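Long-range contacts in 26S proteasome regulatory subunit rpn10 (Schizosaccharomyces pombe, PDB 2X5N), which protects polyubiquitin chains from disassembly by deubiquitinating enzymes, thereby promoting protein degradation at the 26S proteasome: residues 7-12 with 23-28; 45-50 with 64-69; 56-61 with 83-88; 136-141 with 154-159. All coordinates share one frame; numbering follows the deposited sequence. Where two conformers were deposited one is given.

Overall arrangement
Following the chain from its N terminus, contact 1 closes the first loop, joining the end of strand 3-9 to the first turn of helix 24-42. Contact 2 then closes the excursion from strand 47-52 through strand 60-63 to the run before helix 68-75. Contact 3 crosses it: residues 56-61 lie inside the span of contact 2, whereas their partner, 83-88, leads into helix 86-98. Contact 4 follows in series and sets helix 151-159 on strand 136-143. All four reach one mixed sheet. Contacts 1 and 2, and 2 and 3, meet along neighbouring strands; contacts 1 and 3 meet through loops at Ser12 and Ala84, and Phe86 packs on Ile140 and Phe155, linking contact 3 to contact 4.

Contact 1. Residues 7-12 with 23-28; sequences ILIDNS and TRFEAQ
Gln28 grips the main chain of Asp10 at two points with its terminal amide. Gln28 OE1 accepts from Asp10 N at 2.8 Å, and Gln28 NE2 donates to Asp10 O at 3.0 Å in a nearly straight bond, with an N-H...O angle of 165°. The acceptor lies close to the amide plane of Gln28, although NE2 itself sits well above the carbonyl plane of Asp10. Both polar ends of the amide are thus used on one residue, which fixes which way round it is turned. CG of Gln28 is anti to the backbone N (chi1 155°), and the chain runs extended beyond it toward the strand end. Gln28 CD passes 3.7 Å from Ile9 CB, the two side chains crossing at about a right angle.

Beside this grip, the Phe25 ring turns an edge to the backbone, with Phe25 CD1 3.5 Å from Asp10 O, which lies near the ring plane. Phe25 CE1 is also 3.9 Å from Asn11 CB.

Further out, Asp10 OD1 accepts from Ser12 N at 2.9 Å in an Asx turn and also from Ser12 OG, while OD2 is held by Ser115 OG and Gly114 N. Asp10, Ser12 and Trp14 appear to occupy the place of the DxSxS signature of metal-binding VWA domains, with tryptophan where the last serine of the motif would stand. The contact opens the beta-alpha-beta unit of strand 3-9, helix 24-42 and strand 47-52: Ile9 packs on Leu50 and on Val32 of the helix, and Gln28 touches Phe112 of strand 106-113.

Contact 2. Residues 45-50 with 64-69; sequences ENMCGL and LTRDYG
Arg66 meets Asn46 with a bent side chain: chi3 (64°) swings NE off the otherwise extended start, and a perpendicular chi4 (89°) sets CZ. Its CG stands anti to the carbonyl carbon, and the aliphatic part runs close by, with Arg66 CG at 3.1 Å from Asn46 O. Arg66 NH1 donates to the same Asn46 O at 2.9 Å, and the acceptor lies near the guanidinium plane. A carbonyl oxygen is therefore flanked by methylenes and held by the terminal nitrogen of one side chain.

Next to it the backbones pair. Cys48 and Thr65 form an antiparallel hydrogen-bonded pair, with Cys48 N giving an almost linear bond (178°) to Thr65 O at 3.0 Å and Thr65 N returning one to Cys48 O at 2.9 Å. This brief bridge lies just past the point where the chain turns a corner at Leu64, beyond strand 60-63. Leu64 flanks it, its CB meeting Met47 CB at 3.8 Å and its CD2 reaching Gly49 N at 3.5 Å; Met47 was deposited in two conformers, so the contacts of its sulfur and methyl are doubtful.

Thr65 OG1 accepts from Asp67 N in an ST turn, and Asp67 in turn N-caps helix 68-75 through Gly69 N. Arg66 also places NH2 on Ile40 O in the last turn of helix 24-42, and NH1 weakly on Asn43 O just after it. Its positive charge is thus set among carbonyl oxygens, including one from a helix C terminus, whose negative end it would probably stabilise.

Contact 3. Residues 56-61 with 83-88; sequences NSPQVL and NAKFGD
Two hydrogen bonds tie Asn56 to Asn83, one from the main chain and one from the side chain. Asn56 N donates to Asn83 O at 2.9 Å, approaching in the carbonyl plane on a lone pair. In return Asn83 N donates to Asn56 OD1, also at 2.9 Å and nearly straight (167°), but from high above the plane of the side-chain amide. The N-H and C=O of Asn83 are therefore both taken up by one residue. CG of Asn56 stands anti to its carbonyl carbon (chi1 -46°), and the amide turned about chi2 presents OD1 to Asn83 N. The two side-chain amides stand almost perpendicular, 84° apart, and Asn83 ND2 comes within 3.3 Å of Asn56 OD1 at an angle too poor for a bond.

These loops lie at the C-terminal edge of the parallel strands of the Rossmann-like VWA sheet: residues 56-59 belong to the connection from strand 47-52 to strand 60-63, and residues 83-85 lead into helix 86-98. Lys85 holds the N-cap position of that helix and is also joined by a backbone hydrogen bond to Ile53. Gly87 N, in the first turn, donates to Glu119 OE1.

Van der Waals contact is made mainly by Pro58. Its ring crosses the Lys85 side chain at about a right angle, with CD 3.9 Å from Lys85 CB and CG 3.7 Å from Lys85 O. The same Pro58 CG reaches Asp88 CB at 4.0 Å. The Lys85 chain bends at chi2, and further along its CE lies 3.7 Å from Asn56 O.

Contact 4. Residues 136-141 with 154-159; sequences VAIDII and HFIDAA
Ile138 crosses the Phe155 side chain at about a right angle, with CG2 and CD1 each 4.0 Å from Phe155 CE2. The pair belongs to the beta-alpha-beta crossover in which helix 151-159 follows strand 136-143 and leads to the parallel strand 166-170 of the Rossmann-like VWA sheet. The local axes of strand 136-141 and helix 154-159 run nearly antiparallel, 158° between their directions, and approach to 9.1 Å.

Ile138 reaches the helix along two branches. CG1 is anti to the backbone N (chi1 -179°) and leads on to CD1 at the ring, while Ile138 CG2 also meets Ala159 CB at 3.9 Å, where the small residue lets the methyl lie close to the helix. Ile156, one position after Phe155, brings CD1 to 3.7 Å from Ile138 O, so a methyl lies over a main-chain carbonyl of the strand. Ile140 passes Ile156 with the two side chains running in opposite directions, and its CD1 also comes to CE2 of Phe155; Ile140 was deposited in two conformers, so the very short approach of its CD1 to the ring is doubtful.

All five side chains are buried, and no direct hydrogen bond crosses between the segments. Neighbouring helices complete the apolar layer: Ile90 of helix 86-98 touches both Ile138 and Phe155, Phe86 packs on Ile140, and Met131 of helix 121-133 packs on Ile138. At the end of the helix one water links the two backbones, 2.8 Å from Val136 O and 2.7 Å from Ala159 O.

Contact 1. Residues 7-12 with 23-28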
loop_
_atom_site.group_PDB
_atom_site.type_symbol
_atom_site.label_atom_id
_atom_site.label_comp_id
_atom_site.label_asym_id
_atom_site.label_seq_id
_atom_site.Cartn_x
_atom_site.Cartn_y
_atom_site.Cartn_z
ATOM N N ILE A 7 1.468 3.461 3.771
ATOM C CA ILE A 7 0.664 3.281 2.574
ATOM C C ILE A 7 1.491 3.739 1.370
ATOM O O ILE A 7 1.951 4.861 1.327
ATOM C CB ILE A 7 -0.695 4.035 2.659
ATOM C CG1 ILE A 7 -1.492 3.554 3.891
ATOM C CG2 ILE A 7 -1.453 3.786 1.389
ATOM C CD1 ILE A 7 -2.712 4.356 4.238
ATOM N N LEU A 8 1.696 2.821 0.431
ATOM C CA LEU A 8 2.552 3.023 -0.718
ATOM C C LEU A 8 1.694 3.100 -1.967
ATOM O O LEU A 8 1.021 2.121 -2.337
ATOM C CB LEU A 8 3.528 1.850 -0.872
ATOM C CG LEU A 8 4.823 1.929 -0.051
ATOM C CD1 LEU A 8 4.557 2.211 1.438
ATOM C CD2 LEU A 8 5.624 0.641 -0.191
ATOM N N ILE A 9 1.720 4.257 -2.614
ATOM C CA ILE A 9 0.946 4.475 -3.837
ATOM C C ILE A 9 1.840 4.336 -5.054
ATOM O O ILE A 9 3.015 4.708 -5.041
ATOM C CB ILE A 9 0.200 5.835 -3.852
ATOM C CG1 ILE A 9 1.131 7.055 -3.724
ATOM C CG2 ILE A 9 -0.871 5.821 -2.760
ATOM C CD1 ILE A 9 0.411 8.323 -3.975
ATOM N N ASP A 10 1.265 3.759 -6.095
ATOM C CA ASP A 10 1.915 3.646 -7.384
ATOM C C ASP A 10 1.592 4.916 -8.179
ATOM O O ASP A 10 0.434 5.163 -8.538
ATOM C CB ASP A 10 1.433 2.363 -8.076
ATOM C CG ASP A 10 2.183 2.031 -9.357
ATOM O OD1 ASP A 10 2.783 2.933 -9.979
ATOM O OD2 ASP A 10 2.146 0.840 -9.742
ATOM N N ASN A 11 2.613 5.737 -8.401
ATOM C CA ASN A 11 2.489 6.921 -9.270
ATOM C C ASN A 11 3.350 6.774 -10.518
ATOM O O ASN A 11 3.893 7.766 -11.017
ATOM C CB ASN A 11 2.837 8.209 -8.526
ATOM C CG ASN A 11 4.272 8.251 -8.079
ATOM O OD1 ASN A 11 4.839 7.230 -7.711
ATOM N ND2 ASN A 11 4.864 9.450 -8.066
ATOM N N SER A 12 3.455 5.541 -11.037
ATOM C CA SER A 12 4.141 5.300 -12.305
ATOM C C SER A 12 3.268 5.660 -13.501
ATOM O O SER A 12 2.059 5.883 -13.374
ATOM C CB SER A 12 4.580 3.839 -12.430
ATOM O OG SER A 12 3.494 2.998 -12.754
ATOM N N THR A 23 -9.157 7.130 -13.448
ATOM C CA THR A 23 -7.871 6.571 -13.866
ATOM C C THR A 23 -7.439 5.614 -12.768
ATOM O O THR A 23 -7.921 5.688 -11.651
ATOM C CB THR A 23 -6.771 7.637 -14.028
ATOM O OG1 THR A 23 -6.515 8.257 -12.767
ATOM C CG2 THR A 23 -7.178 8.672 -15.068
ATOM N N ARG A 24 -6.483 4.746 -13.057
ATOM C CA ARG A 24 -5.884 3.918 -12.030
ATOM C C ARG A 24 -5.371 4.756 -10.887
ATOM O O ARG A 24 -5.612 4.448 -9.732
ATOM C CB ARG A 24 -4.754 3.099 -12.610
ATOM C CG ARG A 24 -5.189 2.005 -13.536
ATOM C CD ARG A 24 -3.960 1.178 -13.992
ATOM N NE ARG A 24 -4.324 0.233 -15.040
ATOM C CZ ARG A 24 -3.498 -0.642 -15.588
ATOM N NH1 ARG A 24 -2.245 -0.754 -15.171
ATOM N NH2 ARG A 24 -3.943 -1.427 -16.552
ATOM N N PHE A 25 -4.642 5.824 -11.197
ATOM C CA PHE A 25 -4.082 6.637 -10.141
ATOM C C PHE A 25 -5.153 7.211 -9.224
ATOM O O PHE A 25 -5.019 7.155 -7.992
ATOM C CB PHE A 25 -3.240 7.774 -10.696
ATOM C CG PHE A 25 -2.616 8.560 -9.602
ATOM C CD1 PHE A 25 -1.473 8.082 -8.959
ATOM C CD2 PHE A 25 -3.231 9.680 -9.095
ATOM C CE1 PHE A 25 -0.934 8.744 -7.878
ATOM C CE2 PHE A 25 -2.677 10.359 -8.013
ATOM C CZ PHE A 25 -1.531 9.884 -7.414
ATOM N N GLU A 26 -6.206 7.770 -9.817
ATOM C CA GLU A 26 -7.240 8.440 -9.046
ATOM C C GLU A 26 -8.123 7.464 -8.283
ATOM O O GLU A 26 -8.631 7.760 -7.203
ATOM C CB GLU A 26 -8.073 9.317 -9.967
ATOM C CG GLU A 26 -7.341 10.587 -10.388
ATOM C CD GLU A 26 -7.106 11.510 -9.206
ATOM O OE1 GLU A 26 -8.027 11.627 -8.369
ATOM O OE2 GLU A 26 -6.008 12.104 -9.107
ATOM N N ALA A 27 -8.303 6.297 -8.869
ATOM C CA ALA A 27 -8.972 5.177 -8.225
ATOM C C ALA A 27 -8.309 4.754 -6.935
ATOM O O ALA A 27 -8.913 4.485 -5.906
ATOM C CB ALA A 27 -9.263 4.048 -9.160
ATOM N N GLN A 28 -6.994 4.675 -7.054
ATOM C CA GLN A 28 -6.134 4.344 -5.947
ATOM C C GLN A 28 -6.253 5.432 -4.884
ATOM O O GLN A 28 -6.353 5.148 -3.685
ATOM C CB GLN A 28 -4.682 4.195 -6.475
ATOM C CG GLN A 28 -3.615 4.437 -5.473
ATOM C CD GLN A 28 -2.282 4.430 -6.145
ATOM O OE1 GLN A 28 -1.528 3.481 -6.034
ATOM N NE2 GLN A 28 -1.995 5.495 -6.897
#

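Contact 2. Residues 45-50 with 64-69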
loop_
_atom_site.group_PDB
_atom_site.type_symbol
_atom_site.label_atom_id
_atom_site.label_comp_id
_atom_site.label_asym_id
_atom_site.label_seq_id
_atom_site.Cartn_x
_atom_site.Cartn_y
_atom_site.Cartn_z
ATOM N N GLU A 45 -4.446 5.352 18.791
ATOM C CA GLU A 45 -3.019 5.608 18.640
ATOM C C GLU A 45 -2.432 5.148 17.312
ATOM O O GLU A 45 -1.233 5.308 17.083
ATOM C CB GLU A 45 -2.278 4.980 19.800
ATOM C CG GLU A 45 -2.527 5.707 21.113
ATOM C CD GLU A 45 -1.526 5.309 22.142
ATOM O OE1 GLU A 45 -1.634 4.174 22.602
ATOM O OE2 GLU A 45 -0.628 6.114 22.461
ATOM N N ASN A 46 -3.239 4.574 16.429
ATOM C CA ASN A 46 -2.709 4.153 15.132
ATOM C C ASN A 46 -2.317 5.360 14.301
ATOM O O ASN A 46 -2.955 6.418 14.363
ATOM C CB ASN A 46 -3.732 3.326 14.372
ATOM C CG ASN A 46 -3.837 1.912 14.888
ATOM O OD1 ASN A 46 -3.112 1.515 15.794
ATOM N ND2 ASN A 46 -4.734 1.132 14.304
ATOM N N MET A 47 -1.265 5.185 13.517
ATOM C CA MET A 47 -0.750 6.224 12.644
ATOM C C MET A 47 -0.524 5.628 11.271
ATOM O O MET A 47 -0.221 4.451 11.145
ATOM C CB MET A 47 0.612 6.698 13.147
ATOM C CG MET A 47 0.601 7.134 14.575
ATOM S SD MET A 47 0.103 8.842 14.653
ATOM C CE MET A 47 1.709 9.637 14.606
ATOM N N CYS A 48 -0.609 6.467 10.251
ATOM C CA CYS A 48 -0.310 6.126 8.871
ATOM C C CYS A 48 0.654 7.084 8.227
ATOM O O CYS A 48 0.546 8.284 8.471
ATOM C CB CYS A 48 -1.522 5.902 7.963
ATOM S SG CYS A 48 -2.762 4.798 8.534
ATOM N N GLY A 49 1.527 6.582 7.369
ATOM C CA GLY A 49 2.383 7.426 6.567
ATOM C C GLY A 49 2.142 7.108 5.100
ATOM O O GLY A 49 1.459 6.126 4.765
ATOM N N LEU A 50 2.702 7.936 4.234
ATOM C CA LEU A 50 2.431 7.883 2.813
ATOM C C LEU A 50 3.747 7.918 2.044
ATOM O O LEU A 50 4.596 8.778 2.279
ATOM C CB LEU A 50 1.554 9.057 2.374
ATOM C CG LEU A 50 1.163 9.071 0.906
ATOM C CD1 LEU A 50 0.295 7.873 0.568
ATOM C CD2 LEU A 50 0.438 10.367 0.543
ATOM N N LEU A 64 4.405 9.458 9.710
ATOM C CA LEU A 64 3.275 8.863 10.395
ATOM C C LEU A 64 2.406 9.931 11.050
ATOM O O LEU A 64 2.892 10.829 11.735
ATOM C CB LEU A 64 3.789 7.863 11.423
ATOM C CG LEU A 64 4.398 6.599 10.800
ATOM C CD1 LEU A 64 5.246 5.845 11.822
ATOM C CD2 LEU A 64 3.354 5.649 10.231
ATOM N N THR A 65 1.110 9.821 10.819
ATOM C CA THR A 65 0.165 10.844 11.249
ATOM C C THR A 65 -1.245 10.281 11.380
ATOM O O THR A 65 -1.530 9.208 10.856
ATOM C CB THR A 65 0.158 12.024 10.210
ATOM O OG1 THR A 65 -0.616 13.114 10.700
ATOM C CG2 THR A 65 -0.388 11.597 8.850
ATOM N N ARG A 66 -2.128 11.044 12.021
ATOM C CA ARG A 66 -3.570 10.793 11.999
ATOM C C ARG A 66 -4.327 11.876 11.214
ATOM O O ARG A 66 -5.554 11.837 11.117
ATOM C CB ARG A 66 -4.117 10.695 13.428
ATOM C CG ARG A 66 -3.632 9.423 14.114
ATOM C CD ARG A 66 -4.142 9.256 15.508
ATOM N NE ARG A 66 -5.601 9.103 15.594
ATOM C CZ ARG A 66 -6.253 7.940 15.537
ATOM N NH1 ARG A 66 -5.618 6.819 15.304
ATOM N NH2 ARG A 66 -7.566 7.902 15.703
ATOM N N ASP A 67 -3.584 12.818 10.645
ATOM C CA ASP A 67 -4.156 13.937 9.906
ATOM C C ASP A 67 -4.156 13.644 8.396
ATOM O O ASP A 67 -3.126 13.773 7.726
ATOM C CB ASP A 67 -3.345 15.204 10.214
ATOM C CG ASP A 67 -3.911 16.442 9.542
ATOM O OD1 ASP A 67 -4.875 16.315 8.781
ATOM O OD2 ASP A 67 -3.383 17.542 9.764
ATOM N N TYR A 68 -5.302 13.237 7.860
ATOM C CA TYR A 68 -5.355 12.908 6.439
ATOM C C TYR A 68 -5.072 14.120 5.539
ATOM O O TYR A 68 -4.638 13.975 4.412
ATOM C CB TYR A 68 -6.691 12.261 6.067
ATOM C CG TYR A 68 -6.628 11.629 4.700
ATOM C CD1 TYR A 68 -5.845 10.504 4.501
ATOM C CD2 TYR A 68 -7.317 12.147 3.608
ATOM C CE1 TYR A 68 -5.751 9.888 3.277
ATOM C CE2 TYR A 68 -7.214 11.535 2.356
ATOM C CZ TYR A 68 -6.422 10.411 2.201
ATOM O OH TYR A 68 -6.271 9.797 0.979
ATOM N N GLY A 69 -5.268 15.316 6.055
ATOM C CA GLY A 69 -4.915 16.495 5.292
ATOM C C GLY A 69 -3.449 16.517 4.902
ATOM O O GLY A 69 -3.086 17.047 3.867
#

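Contact 3. Residues 56-61 with 83-88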
loop_
_atom_site.group_PDB
_atom_site.type_symbol
_atom_site.label_atom_id
_atom_site.label_comp_id
_atom_site.label_asym_id
_atom_site.label_seq_id
_atom_site.Cartn_x
_atom_site.Cartn_y
_atom_site.Cartn_z
ATOM N N ASN A 56 10.125 6.768 -10.814
ATOM C CA ASN A 56 11.538 6.443 -10.783
ATOM C C ASN A 56 12.257 6.232 -9.472
ATOM O O ASN A 56 13.382 5.770 -9.431
ATOM C CB ASN A 56 12.376 7.193 -11.826
ATOM C CG ASN A 56 11.753 7.178 -13.185
ATOM O OD1 ASN A 56 11.541 6.112 -13.767
ATOM N ND2 ASN A 56 11.461 8.367 -13.719
ATOM N N SER A 57 11.597 6.607 -8.388
ATOM C CA SER A 57 12.267 6.663 -7.099
ATOM C C SER A 57 11.235 6.831 -6.009
ATOM O O SER A 57 10.559 7.860 -5.943
ATOM C CB SER A 57 13.260 7.833 -7.036
ATOM O OG SER A 57 13.934 7.765 -5.800
ATOM N N PRO A 58 11.099 5.834 -5.146
ATOM C CA PRO A 58 10.200 5.986 -4.004
ATOM C C PRO A 58 10.410 7.169 -3.102
ATOM O O PRO A 58 11.579 7.423 -2.790
ATOM C CB PRO A 58 10.221 4.632 -3.308
ATOM C CG PRO A 58 10.750 3.682 -4.325
ATOM C CD PRO A 58 11.675 4.485 -5.207
ATOM N N GLN A 59 9.369 7.881 -2.699
ATOM C CA GLN A 59 9.523 9.061 -1.872
ATOM C C GLN A 59 8.629 8.958 -0.655
ATOM O O GLN A 59 7.504 8.537 -0.776
ATOM C CB GLN A 59 9.060 10.301 -2.627
ATOM C CG GLN A 59 9.670 10.530 -3.960
ATOM C CD GLN A 59 11.115 10.914 -3.863
ATOM O OE1 GLN A 59 11.480 11.807 -3.092
ATOM N NE2 GLN A 59 11.960 10.277 -4.678
ATOM N N VAL A 60 9.111 9.373 0.511
ATOM C CA VAL A 60 8.240 9.522 1.652
ATOM C C VAL A 60 7.519 10.876 1.525
ATOM O O VAL A 60 8.156 11.926 1.527
ATOM C CB VAL A 60 9.012 9.425 2.985
ATOM C CG1 VAL A 60 8.056 9.653 4.151
ATOM C CG2 VAL A 60 9.723 8.090 3.092
ATOM N N LEU A 61 6.206 10.835 1.369
ATOM C CA LEU A 61 5.382 12.042 1.246
ATOM C C LEU A 61 4.869 12.567 2.571
ATOM O O LEU A 61 4.741 13.767 2.752
ATOM C CB LEU A 61 4.190 11.770 0.331
ATOM C CG LEU A 61 4.483 11.418 -1.126
ATOM C CD1 LEU A 61 3.168 11.365 -1.934
ATOM C CD2 LEU A 61 5.514 12.349 -1.759
ATOM N N ASN A 83 8.894 4.978 -13.930
ATOM C CA ASN A 83 8.884 3.576 -13.533
ATOM C C ASN A 83 8.534 3.371 -12.077
ATOM O O ASN A 83 8.821 4.222 -11.227
ATOM C CB ASN A 83 10.282 2.964 -13.713
ATOM C CG ASN A 83 10.766 3.019 -15.129
ATOM O OD1 ASN A 83 9.990 2.872 -16.047
ATOM N ND2 ASN A 83 12.054 3.241 -15.308
ATOM N N ALA A 84 7.943 2.215 -11.789
ATOM C CA ALA A 84 7.690 1.798 -10.421
ATOM C C ALA A 84 8.858 0.971 -9.915
ATOM O O ALA A 84 9.408 0.142 -10.649
ATOM C CB ALA A 84 6.418 0.994 -10.359
ATOM N N LYS A 85 9.170 1.158 -8.638
ATOM C CA LYS A 85 10.264 0.460 -7.980
ATOM C C LYS A 85 9.726 -0.211 -6.731
ATOM O O LYS A 85 9.931 0.264 -5.619
ATOM C CB LYS A 85 11.335 1.469 -7.594
ATOM C CG LYS A 85 11.818 2.314 -8.763
ATOM C CD LYS A 85 12.633 1.487 -9.699
ATOM C CE LYS A 85 13.240 2.340 -10.799
ATOM N NZ LYS A 85 14.216 1.541 -11.588
ATOM N N PHE A 86 9.051 -1.336 -6.929
ATOM C CA PHE A 86 8.335 -2.016 -5.856
ATOM C C PHE A 86 9.250 -2.427 -4.694
ATOM O O PHE A 86 9.005 -2.075 -3.533
ATOM C CB PHE A 86 7.612 -3.245 -6.403
ATOM C CG PHE A 86 6.930 -4.049 -5.340
ATOM C CD1 PHE A 86 5.731 -3.631 -4.785
ATOM C CD2 PHE A 86 7.479 -5.239 -4.887
ATOM C CE1 PHE A 86 5.109 -4.369 -3.780
ATOM C CE2 PHE A 86 6.851 -5.987 -3.900
ATOM C CZ PHE A 86 5.672 -5.547 -3.356
ATOM N N GLY A 87 10.322 -3.158 -4.994
ATOM C CA GLY A 87 11.198 -3.638 -3.930
ATOM C C GLY A 87 11.891 -2.503 -3.176
ATOM O O GLY A 87 11.990 -2.520 -1.955
ATOM N N ASP A 88 12.395 -1.514 -3.901
ATOM C CA ASP A 88 12.966 -0.345 -3.233
ATOM C C ASP A 88 11.931 0.286 -2.316
ATOM O O ASP A 88 12.251 0.708 -1.207
ATOM C CB ASP A 88 13.437 0.709 -4.241
ATOM C CG ASP A 88 14.720 0.343 -4.944
ATOM O OD1 ASP A 88 15.469 -0.533 -4.490
ATOM O OD2 ASP A 88 15.023 0.998 -5.949
#

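Contact 4. Residues 136-141 with 154-159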
loop_
_atom_site.group_PDB
_atom_site.type_symbol
_atom_site.label_atom_id
_atom_site.label_comp_id
_atom_site.label_asym_id
_atom_site.label_seq_id
_atom_site.Cartn_x
_atom_site.Cartn_y
_atom_site.Cartn_z
ATOM N N VAL A 136 7.014 -7.520 9.858
ATOM C CA VAL A 136 6.320 -6.547 9.050
ATOM C C VAL A 136 5.219 -7.183 8.239
ATOM O O VAL A 136 5.548 -8.006 7.394
ATOM C CB VAL A 136 7.253 -5.646 8.222
ATOM C CG1 VAL A 136 6.491 -4.555 7.536
ATOM C CG2 VAL A 136 8.376 -5.094 9.083
ATOM N N ALA A 137 3.966 -6.853 8.508
ATOM C CA ALA A 137 2.851 -7.352 7.718
ATOM C C ALA A 137 2.714 -6.537 6.450
ATOM O O ALA A 137 3.146 -5.386 6.392
ATOM C CB ALA A 137 1.577 -7.256 8.514
ATOM N N ILE A 138 2.112 -7.137 5.432
ATOM C CA ILE A 138 1.914 -6.431 4.183
ATOM C C ILE A 138 0.620 -6.875 3.513
ATOM O O ILE A 138 0.288 -8.067 3.480
ATOM C CB ILE A 138 3.123 -6.584 3.245
ATOM C CG1 ILE A 138 2.897 -5.801 1.939
ATOM C CG2 ILE A 138 3.451 -8.058 3.003
ATOM C CD1 ILE A 138 4.153 -5.391 1.235
ATOM N N ASP A 139 -0.091 -5.885 2.995
ATOM C CA ASP A 139 -1.219 -6.074 2.102
ATOM C C ASP A 139 -0.869 -5.452 0.762
ATOM O O ASP A 139 -0.292 -4.371 0.697
ATOM C CB ASP A 139 -2.470 -5.407 2.659
ATOM C CG ASP A 139 -2.801 -5.894 4.023
ATOM O OD1 ASP A 139 -2.811 -7.128 4.217
ATOM O OD2 ASP A 139 -3.053 -5.042 4.899
ATOM N N ILE A 140 -1.229 -6.143 -0.304
ATOM C CA ILE A 140 -1.024 -5.619 -1.648
ATOM C C ILE A 140 -2.355 -5.534 -2.359
ATOM O O ILE A 140 -3.118 -6.490 -2.364
ATOM C CB ILE A 140 -0.084 -6.504 -2.463
ATOM C CG1 ILE A 140 1.318 -6.495 -1.837
ATOM C CG2 ILE A 140 -0.031 -6.053 -3.901
ATOM C CD1 ILE A 140 2.287 -7.470 -2.481
ATOM N N ILE A 141 -2.619 -4.375 -2.952
ATOM C CA ILE A 141 -3.798 -4.147 -3.800
ATOM C C ILE A 141 -3.250 -4.147 -5.220
ATOM O O ILE A 141 -2.521 -3.242 -5.604
ATOM C CB ILE A 141 -4.471 -2.815 -3.478
ATOM C CG1 ILE A 141 -4.987 -2.832 -2.030
ATOM C CG2 ILE A 141 -5.604 -2.559 -4.467
ATOM C CD1 ILE A 141 -5.240 -1.452 -1.424
ATOM N N HIS A 154 2.606 -15.776 -4.409
ATOM C CA HIS A 154 3.732 -16.434 -3.766
ATOM C C HIS A 154 4.436 -15.507 -2.770
ATOM O O HIS A 154 4.870 -15.935 -1.712
ATOM C CB HIS A 154 4.734 -16.917 -4.814
ATOM C CG HIS A 154 4.135 -17.830 -5.840
ATOM N ND1 HIS A 154 4.598 -17.904 -7.136
ATOM C CD2 HIS A 154 3.098 -18.699 -5.761
ATOM C CE1 HIS A 154 3.883 -18.790 -7.808
ATOM N NE2 HIS A 154 2.965 -19.284 -6.997
ATOM N N PHE A 155 4.551 -14.238 -3.126
ATOM C CA PHE A 155 5.118 -13.225 -2.248
ATOM C C PHE A 155 4.315 -13.127 -0.939
ATOM O O PHE A 155 4.869 -13.182 0.166
ATOM C CB PHE A 155 5.121 -11.886 -2.987
ATOM C CG PHE A 155 5.487 -10.691 -2.118
ATOM C CD1 PHE A 155 6.801 -10.288 -1.954
ATOM C CD2 PHE A 155 4.501 -9.969 -1.479
ATOM C CE1 PHE A 155 7.126 -9.200 -1.174
ATOM C CE2 PHE A 155 4.818 -8.877 -0.691
ATOM C CZ PHE A 155 6.121 -8.494 -0.534
ATOM N N ILE A 156 3.006 -12.970 -1.063
ATOM C CA ILE A 156 2.181 -12.843 0.131
ATOM C C ILE A 156 2.255 -14.115 0.981
ATOM O O ILE A 156 2.318 -14.048 2.195
ATOM C CB ILE A 156 0.734 -12.441 -0.237
ATOM C CG1 ILE A 156 0.722 -10.982 -0.708
ATOM C CG2 ILE A 156 -0.177 -12.582 0.976
ATOM C CD1 ILE A 156 0.938 -9.990 0.413
ATOM N N ASP A 157 2.257 -15.280 0.345
ATOM C CA ASP A 157 2.332 -16.530 1.073
ATOM C C ASP A 157 3.639 -16.612 1.855
ATOM O O ASP A 157 3.658 -17.106 2.975
ATOM C CB ASP A 157 2.226 -17.743 0.130
ATOM C CG ASP A 157 0.840 -17.925 -0.439
ATOM O OD1 ASP A 157 -0.120 -17.444 0.190
ATOM O OD2 ASP A 157 0.720 -18.565 -1.507
ATOM N N ALA A 158 4.726 -16.092 1.280
ATOM C CA ALA A 158 6.035 -16.138 1.938
ATOM C C ALA A 158 6.162 -15.135 3.086
ATOM O O ALA A 158 6.930 -15.354 4.026
ATOM C CB ALA A 158 7.145 -15.904 0.928
ATOM N N ALA A 159 5.430 -14.029 3.000
ATOM C CA ALA A 159 5.481 -12.979 4.020
ATOM C C ALA A 159 4.558 -13.316 5.185
ATOM O O ALA A 159 4.741 -12.804 6.301
ATOM C CB ALA A 159 5.068 -11.634 3.415
HETATM O O HOH W 1 4.978 -10.655 7.936
#